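Local structure of kinesin-like protein KIF19 (Mus musculus, 5GSZ) at residues S87-V92 with S315-M319; Q225-Q230 with V241-R245. The protein walks toward microtubule plus ends using ATP and sets the length of motile cilia by depolymerizing microtubules at their tips. All coordinates share one frame; numbering follows the deposited sequence.

Overall arrangement
Both contacts belong to the kinesin motor domain and reach the same mixed central beta-sheet, their centres about 13 Å apart. Interaction 1 lays segment 87-92, leading into helix 89-93, against strand 315-323, in the parallel part of the sheet; interaction 2 pairs strands 220-232 and 242-250, where the sheet turns antiparallel. Strand 97-103 lies between strands 315-323 and 242-250 and joins the two regions. Along the chain, interaction 2 is local, a beta hairpin, nested inside the long loop that interaction 1 closes. They touch at Val92, which packs on Gly244, Arg245 and Val228. Both lie away from the ADP pocket, in the central sheet and the helix packed on it.

Interaction 1 (S87-V92 with S315-M319); sequences SLIEGV and SRTVM
Arg316 supplies the polar half of this contact by donating from NH1 to the backbone oxygen of Leu88. The bond from Arg316 NH1 to Leu88 O is 3.0 Å long but bent, with 138° at the hydrogen, and the oxygen lies somewhat out of the guanidinium plane. Leu88 O is shared, since it also accepts the helical bond from Val92 N. Bends at chi2 and chi3 (chi3 -58°) fold the arginine chain so that its guanidinium arrives beside the backbone of Leu88 to Val92. There Arg316 NH1 also lies 3.6 Å from Gly91 CA, where there is no side chain, while Arg316 NH2 lies 4.0 Å from Val92 CG2. NH2 also has a weak hydrogen bond to Asn97 O, at the start of the neighbouring strand.

The apolar half is centred on Leu88. Its CD2 methyl rests 3.9 Å from Arg316 CB, the two side chains running past each other in opposite directions, and its CD1 meets Val318 CG2 at 4.0 Å. Leu88 also packs on Ala98 and Val100 of strand 97-103, which sets it over two adjacent parallel strands.

With an alanine at Arg316, Leu88 O would probably lose one of its two donors, leaving the bond from Val92 N, and Gly91 and Val92 would lose cover. The contact thus packs a helix on the central sheet of the kinesin motor domain, a P-loop NTPase fold, in two ways: apolar packing seats Leu88 against the strands, and a charged donor grips a main-chain carbonyl rather than a side chain.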
ATOM      1  N   SER A  87     -14.788  -1.159   3.991  1.00 47.16           N
ATOM      2  CA  SER A  87     -15.545  -2.365   3.686  1.00 40.77           C
ATOM      3  C   SER A  87     -14.714  -3.634   3.774  1.00 46.71           C
ATOM      4  O   SER A  87     -15.285  -4.723   3.692  1.00 53.72           O
ATOM      5  CB  SER A  87     -16.147  -2.265   2.291  1.00 49.06           C
ATOM      6  OG  SER A  87     -15.156  -2.409   1.281  1.00 50.02           O
ATOM      7  N   LEU A  88     -13.393  -3.535   3.913  1.00 47.98           N
ATOM      8  CA  LEU A  88     -12.588  -4.731   4.141  1.00 46.24           C
ATOM      9  C   LEU A  88     -12.792  -5.300   5.530  1.00 44.01           C
ATOM     10  O   LEU A  88     -12.538  -6.492   5.739  1.00 46.09           O
ATOM     11  CB  LEU A  88     -11.095  -4.436   3.966  1.00 44.23           C
ATOM     12  CG  LEU A  88     -10.664  -3.895   2.613  1.00 48.87           C
ATOM     13  CD1 LEU A  88      -9.165  -3.617   2.617  1.00 47.87           C
ATOM     14  CD2 LEU A  88     -11.066  -4.871   1.521  1.00 45.36           C
ATOM     15  N   ILE A  89     -13.237  -4.472   6.475  1.00 39.85           N
ATOM     16  CA  ILE A  89     -13.130  -4.822   7.885  1.00 43.31           C
ATOM     17  C   ILE A  89     -13.998  -6.030   8.222  1.00 46.39           C
ATOM     18  O   ILE A  89     -13.537  -6.963   8.896  1.00 43.48           O
ATOM     19  CB  ILE A  89     -13.476  -3.592   8.738  1.00 43.34           C
ATOM     20  CG1 ILE A  89     -12.415  -2.524   8.501  1.00 46.14           C
ATOM     21  CG2 ILE A  89     -13.557  -3.952  10.219  1.00 47.77           C
ATOM     22  CD1 ILE A  89     -12.762  -1.202   9.031  1.00 46.84           C
ATOM     23  N   GLU A  90     -15.253  -6.041   7.748  1.00 45.52           N
ATOM     24  CA  GLU A  90     -16.168  -7.133   8.057  1.00 45.09           C
ATOM     25  C   GLU A  90     -15.563  -8.478   7.694  1.00 47.29           C
ATOM     26  O   GLU A  90     -15.655  -9.434   8.474  1.00 47.67           O
ATOM     27  CB  GLU A  90     -17.496  -6.937   7.328  1.00 49.14           C
ATOM     28  N   GLY A  91     -14.916  -8.560   6.529  1.00 44.11           N
ATOM     29  CA  GLY A  91     -14.292  -9.808   6.121  1.00 42.94           C
ATOM     30  C   GLY A  91     -13.098 -10.189   6.979  1.00 50.68           C
ATOM     31  O   GLY A  91     -12.861 -11.375   7.240  1.00 48.22           O
ATOM     32  N   VAL A  92     -12.326  -9.197   7.430  1.00 46.15           N
ATOM     33  CA  VAL A  92     -11.104  -9.515   8.151  1.00 46.13           C
ATOM     34  C   VAL A  92     -11.427 -10.168   9.485  1.00 46.36           C
ATOM     35  O   VAL A  92     -10.772 -11.131   9.895  1.00 49.93           O
ATOM     36  CB  VAL A  92     -10.225  -8.262   8.314  1.00 41.92           C
ATOM     37  CG1 VAL A  92      -9.078  -8.535   9.259  1.00 38.75           C
ATOM     38  CG2 VAL A  92      -9.672  -7.841   6.957  1.00 47.83           C
ATOM     39  N   SER A 315      -9.751 -13.571  -1.177  1.00 72.83           N
ATOM     40  CA  SER A 315      -9.050 -12.508  -0.470  1.00 69.61           C
ATOM     41  C   SER A 315      -9.013 -11.259  -1.339  1.00 63.85           C
ATOM     42  O   SER A 315      -8.921 -11.331  -2.568  1.00 64.32           O
ATOM     43  CB  SER A 315      -7.629 -12.922  -0.080  1.00 71.79           C
ATOM     44  OG  SER A 315      -6.829 -13.085  -1.231  1.00 78.71           O
ATOM     45  N   ARG A 316      -9.074 -10.112  -0.682  1.00 59.46           N
ATOM     46  CA  ARG A 316      -9.288  -8.843  -1.354  1.00 57.93           C
ATOM     47  C   ARG A 316      -7.997  -8.033  -1.385  1.00 58.68           C
ATOM     48  O   ARG A 316      -7.128  -8.178  -0.515  1.00 55.83           O
ATOM     49  CB  ARG A 316     -10.406  -8.061  -0.661  1.00 50.32           C
ATOM     50  CG  ARG A 316     -11.766  -8.734  -0.781  1.00 56.07           C
ATOM     51  CD  ARG A 316     -12.452  -8.694   0.554  1.00 65.08           C
ATOM     52  NE  ARG A 316     -11.634  -9.366   1.570  1.00 59.36           N
ATOM     53  CZ  ARG A 316     -11.739  -9.155   2.884  1.00 59.00           C
ATOM     54  NH1 ARG A 316     -12.622  -8.273   3.374  1.00 47.98           N
ATOM     55  NH2 ARG A 316     -10.940  -9.823   3.715  1.00 59.17           N
ATOM     56  N   THR A 317      -7.866  -7.202  -2.421  1.00 53.76           N
ATOM     57  CA  THR A 317      -6.700  -6.349  -2.592  1.00 48.12           C
ATOM     58  C   THR A 317      -7.163  -4.983  -3.048  1.00 45.95           C
ATOM     59  O   THR A 317      -8.001  -4.884  -3.945  1.00 49.64           O
ATOM     60  CB  THR A 317      -5.703  -6.924  -3.603  1.00 45.19           C
ATOM     61  OG1 THR A 317      -5.277  -8.215  -3.162  1.00 48.89           O
ATOM     62  CG2 THR A 317      -4.475  -6.012  -3.733  1.00 39.44           C
ATOM     63  N   VAL A 318      -6.600  -3.946  -2.430  1.00 45.54           N
ATOM     64  CA  VAL A 318      -6.897  -2.553  -2.724  1.00 42.95           C
ATOM     65  C   VAL A 318      -5.577  -1.850  -2.981  1.00 42.36           C
ATOM     66  O   VAL A 318      -4.739  -1.757  -2.078  1.00 46.08           O
ATOM     67  CB  VAL A 318      -7.635  -1.874  -1.560  1.00 46.07           C
ATOM     68  CG1 VAL A 318      -7.870  -0.390  -1.863  1.00 48.15           C
ATOM     69  CG2 VAL A 318      -8.923  -2.593  -1.269  1.00 45.44           C
ATOM     70  N   MET A 319      -5.384  -1.352  -4.195  1.00 41.04           N
ATOM     71  CA  MET A 319      -4.227  -0.515  -4.488  1.00 42.21           C
ATOM     72  C   MET A 319      -4.666   0.931  -4.596  1.00 43.46           C
ATOM     73  O   MET A 319      -5.644   1.236  -5.282  1.00 45.34           O
ATOM     74  CB  MET A 319      -3.520  -0.908  -5.779  1.00 43.45           C
ATOM     75  CG  MET A 319      -2.409   0.080  -6.095  1.00 48.25           C
ATOM     76  SD  MET A 319      -1.494  -0.232  -7.608  1.00 59.16           S
ATOM     77  CE  MET A 319      -2.800  -0.135  -8.805  1.00 49.20           C
TER

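Interaction 2 (Q225-Q230 with V241-R245); sequences QVAVRQ and VRQGR
Val228 and Gly244 exchange two backbone hydrogen bonds, both 2.9 Å: Val228 N to Gly244 O and Gly244 N to Val228 O. Gln230 and Arg242 form the next hydrogen-bonded pair. Between them sits the non-hydrogen-bonded pair Arg229 and Gln243, where Gln243 CA lies 3.3 Å from Val228 O in a CA-H...O contact.

On the face of Ala227 and Arg229, Gln243 bends at chi2 (80°) to lay its amide across the partner strand, with NE2 3.5 Å from Ala227 CB and OE1 3.3 Å from Arg229 CD. Arg229 takes its charge onward to a salt bridge with Glu145 of strand 142-154. Farther along, Arg245 stretches out, and Arg245 NH2 grips Gln225 OE1 at 2.8 Å, with 146° at the hydrogen. Arg245 NE adds a weak second bond to the same oxygen, and NH2 also reaches Ile179 O. On the other face, Gln230 and Arg242 run side by side, and Gln230 NE2 bonds Tyr144 OH.

This is an antiparallel beta hairpin whose main-chain bonds set its register. Arg229 ties it to a carboxylate on the next strand, and the buried Arg245, whose NH2 meets the neutral oxygens Gln225 OE1 and Ile179 O, bonds both within the hairpin and beyond it.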
ATOM      1  N   GLN A 225       0.697  -5.051   9.726  1.00 47.29           N
ATOM      2  CA  GLN A 225      -0.195  -6.197   9.648  1.00 48.93           C
ATOM      3  C   GLN A 225      -0.978  -6.347  10.939  1.00 45.06           C
ATOM      4  O   GLN A 225      -0.447  -6.145  12.028  1.00 45.18           O
ATOM      5  CB  GLN A 225       0.540  -7.489   9.322  1.00 49.01           C
ATOM      6  CG  GLN A 225       1.888  -7.662   9.942  1.00 58.43           C
ATOM      7  CD  GLN A 225       2.251  -9.142  10.031  1.00 72.06           C
ATOM      8  OE1 GLN A 225       1.361 -10.019  10.000  1.00 64.76           O
ATOM      9  NE2 GLN A 225       3.557  -9.434  10.096  1.00 66.36           N
ATOM     10  N   VAL A 226      -2.258  -6.660  10.785  1.00 43.97           N
ATOM     11  CA  VAL A 226      -3.187  -6.847  11.885  1.00 47.39           C
ATOM     12  C   VAL A 226      -3.798  -8.230  11.742  1.00 44.14           C
ATOM     13  O   VAL A 226      -4.412  -8.534  10.713  1.00 41.08           O
ATOM     14  CB  VAL A 226      -4.295  -5.784  11.894  1.00 45.34           C
ATOM     15  CG1 VAL A 226      -5.194  -5.974  13.120  1.00 42.32           C
ATOM     16  CG2 VAL A 226      -3.701  -4.407  11.843  1.00 40.56           C
ATOM     17  N   ALA A 227      -3.639  -9.054  12.773  1.00 48.23           N
ATOM     18  CA  ALA A 227      -4.216 -10.391  12.831  1.00 46.10           C
ATOM     19  C   ALA A 227      -5.434 -10.376  13.746  1.00 45.23           C
ATOM     20  O   ALA A 227      -5.448  -9.656  14.749  1.00 49.46           O
ATOM     21  CB  ALA A 227      -3.180 -11.388  13.337  1.00 39.41           C
ATOM     22  N   VAL A 228      -6.464 -11.152  13.394  1.00 43.44           N
ATOM     23  CA  VAL A 228      -7.722 -11.194  14.157  1.00 46.21           C
ATOM     24  C   VAL A 228      -8.216 -12.637  14.228  1.00 48.10           C
ATOM     25  O   VAL A 228      -8.596 -13.220  13.205  1.00 49.99           O
ATOM     26  CB  VAL A 228      -8.818 -10.295  13.558  1.00 42.14           C
ATOM     27  CG1 VAL A 228     -10.090 -10.434  14.344  1.00 42.62           C
ATOM     28  CG2 VAL A 228      -8.383  -8.836  13.539  1.00 46.59           C
ATOM     29  N   ARG A 229      -8.237 -13.208  15.424  1.00 47.78           N
ATOM     30  CA  ARG A 229      -8.815 -14.526  15.628  1.00 47.61           C
ATOM     31  C   ARG A 229     -10.226 -14.398  16.205  1.00 46.66           C
ATOM     32  O   ARG A 229     -10.503 -13.521  17.029  1.00 45.52           O
ATOM     33  CB  ARG A 229      -7.927 -15.379  16.531  1.00 50.81           C
ATOM     34  CG  ARG A 229      -8.250 -16.860  16.464  1.00 54.80           C
ATOM     35  CD  ARG A 229      -7.060 -17.693  16.826  1.00 65.28           C
ATOM     36  NE  ARG A 229      -6.606 -17.450  18.193  1.00 77.35           N
ATOM     37  CZ  ARG A 229      -5.415 -17.830  18.654  1.00 85.13           C
ATOM     38  NH1 ARG A 229      -4.574 -18.466  17.848  1.00 81.67           N
ATOM     39  NH2 ARG A 229      -5.064 -17.575  19.915  1.00 83.71           N
ATOM     40  N   GLN A 230     -11.127 -15.253  15.724  1.00 49.11           N
ATOM     41  CA  GLN A 230     -12.552 -15.192  16.029  1.00 47.56           C
ATOM     42  C   GLN A 230     -13.026 -16.596  16.355  1.00 50.39           C
ATOM     43  O   GLN A 230     -13.006 -17.475  15.485  1.00 52.36           O
ATOM     44  CB  GLN A 230     -13.365 -14.632  14.853  1.00 40.48           C
ATOM     45  CG  GLN A 230     -14.811 -14.284  15.189  1.00 43.09           C
ATOM     46  CD  GLN A 230     -15.713 -14.207  13.945  1.00 50.22           C
ATOM     47  OE1 GLN A 230     -15.440 -14.851  12.933  1.00 49.63           O
ATOM     48  NE2 GLN A 230     -16.769 -13.386  14.009  1.00 46.62           N
ATOM     49  N   VAL A 241     -12.623 -22.089  14.000  1.00 53.53           N
ATOM     50  CA  VAL A 241     -11.983 -20.905  14.589  1.00 55.48           C
ATOM     51  C   VAL A 241     -11.311 -20.082  13.482  1.00 57.42           C
ATOM     52  O   VAL A 241     -10.451 -20.587  12.755  1.00 64.52           O
ATOM     53  CB  VAL A 241     -10.965 -21.305  15.675  1.00 52.02           C
ATOM     54  CG1 VAL A 241     -10.436 -20.065  16.402  1.00 53.29           C
ATOM     55  CG2 VAL A 241     -11.586 -22.278  16.665  1.00 58.23           C
ATOM     56  N   ARG A 242     -11.679 -18.811  13.360  1.00 54.28           N
ATOM     57  CA  ARG A 242     -11.304 -18.005  12.204  1.00 51.74           C
ATOM     58  C   ARG A 242     -10.075 -17.153  12.497  1.00 47.30           C
ATOM     59  O   ARG A 242      -9.822 -16.772  13.637  1.00 49.37           O
ATOM     60  CB  ARG A 242     -12.471 -17.106  11.781  1.00 55.21           C
ATOM     61  CG  ARG A 242     -13.763 -17.849  11.506  1.00 52.38           C
ATOM     62  CD  ARG A 242     -13.702 -18.607  10.207  1.00 60.64           C
ATOM     63  NE  ARG A 242     -14.688 -19.684  10.152  1.00 73.73           N
ATOM     64  CZ  ARG A 242     -15.978 -19.515   9.873  1.00 73.31           C
ATOM     65  NH1 ARG A 242     -16.461 -18.303   9.626  1.00 73.40           N
ATOM     66  NH2 ARG A 242     -16.788 -20.564   9.848  1.00 74.82           N
ATOM     67  N   GLN A 243      -9.308 -16.850  11.447  1.00 48.35           N
ATOM     68  CA  GLN A 243      -8.078 -16.054  11.571  1.00 49.26           C
ATOM     69  C   GLN A 243      -7.961 -15.183  10.317  1.00 53.80           C
ATOM     70  O   GLN A 243      -7.480 -15.632   9.272  1.00 58.01           O
ATOM     71  CB  GLN A 243      -6.858 -16.948  11.759  1.00 49.94           C
ATOM     72  CG  GLN A 243      -5.505 -16.217  11.899  1.00 56.43           C
ATOM     73  CD  GLN A 243      -5.262 -15.664  13.296  1.00 64.36           C
ATOM     74  OE1 GLN A 243      -5.365 -16.396  14.285  1.00 72.41           O
ATOM     75  NE2 GLN A 243      -4.915 -14.375  13.384  1.00 55.72           N
ATOM     76  N   GLY A 244      -8.407 -13.936  10.428  1.00 52.27           N
ATOM     77  CA  GLY A 244      -8.274 -12.984   9.344  1.00 48.27           C
ATOM     78  C   GLY A 244      -6.990 -12.187   9.473  1.00 48.28           C
ATOM     79  O   GLY A 244      -6.477 -11.963  10.562  1.00 50.02           O
ATOM     80  N   ARG A 245      -6.457 -11.768   8.339  1.00 47.03           N
ATOM     81  CA  ARG A 245      -5.164 -11.109   8.329  1.00 43.43           C
ATOM     82  C   ARG A 245      -5.247  -9.924   7.379  1.00 45.12           C
ATOM     83  O   ARG A 245      -5.459 -10.105   6.177  1.00 45.64           O
ATOM     84  CB  ARG A 245      -4.073 -12.091   7.931  1.00 46.85           C
ATOM     85  CG  ARG A 245      -2.754 -11.779   8.569  1.00 56.66           C
ATOM     86  CD  ARG A 245      -1.720 -12.829   8.242  1.00 61.25           C
ATOM     87  NE  ARG A 245      -0.425 -12.439   8.788  1.00 68.70           N
ATOM     88  CZ  ARG A 245       0.727 -13.003   8.435  1.00 74.22           C
ATOM     89  NH1 ARG A 245       0.726 -13.977   7.529  1.00 67.85           N
ATOM     90  NH2 ARG A 245       1.879 -12.582   8.969  1.00 70.62           N
TER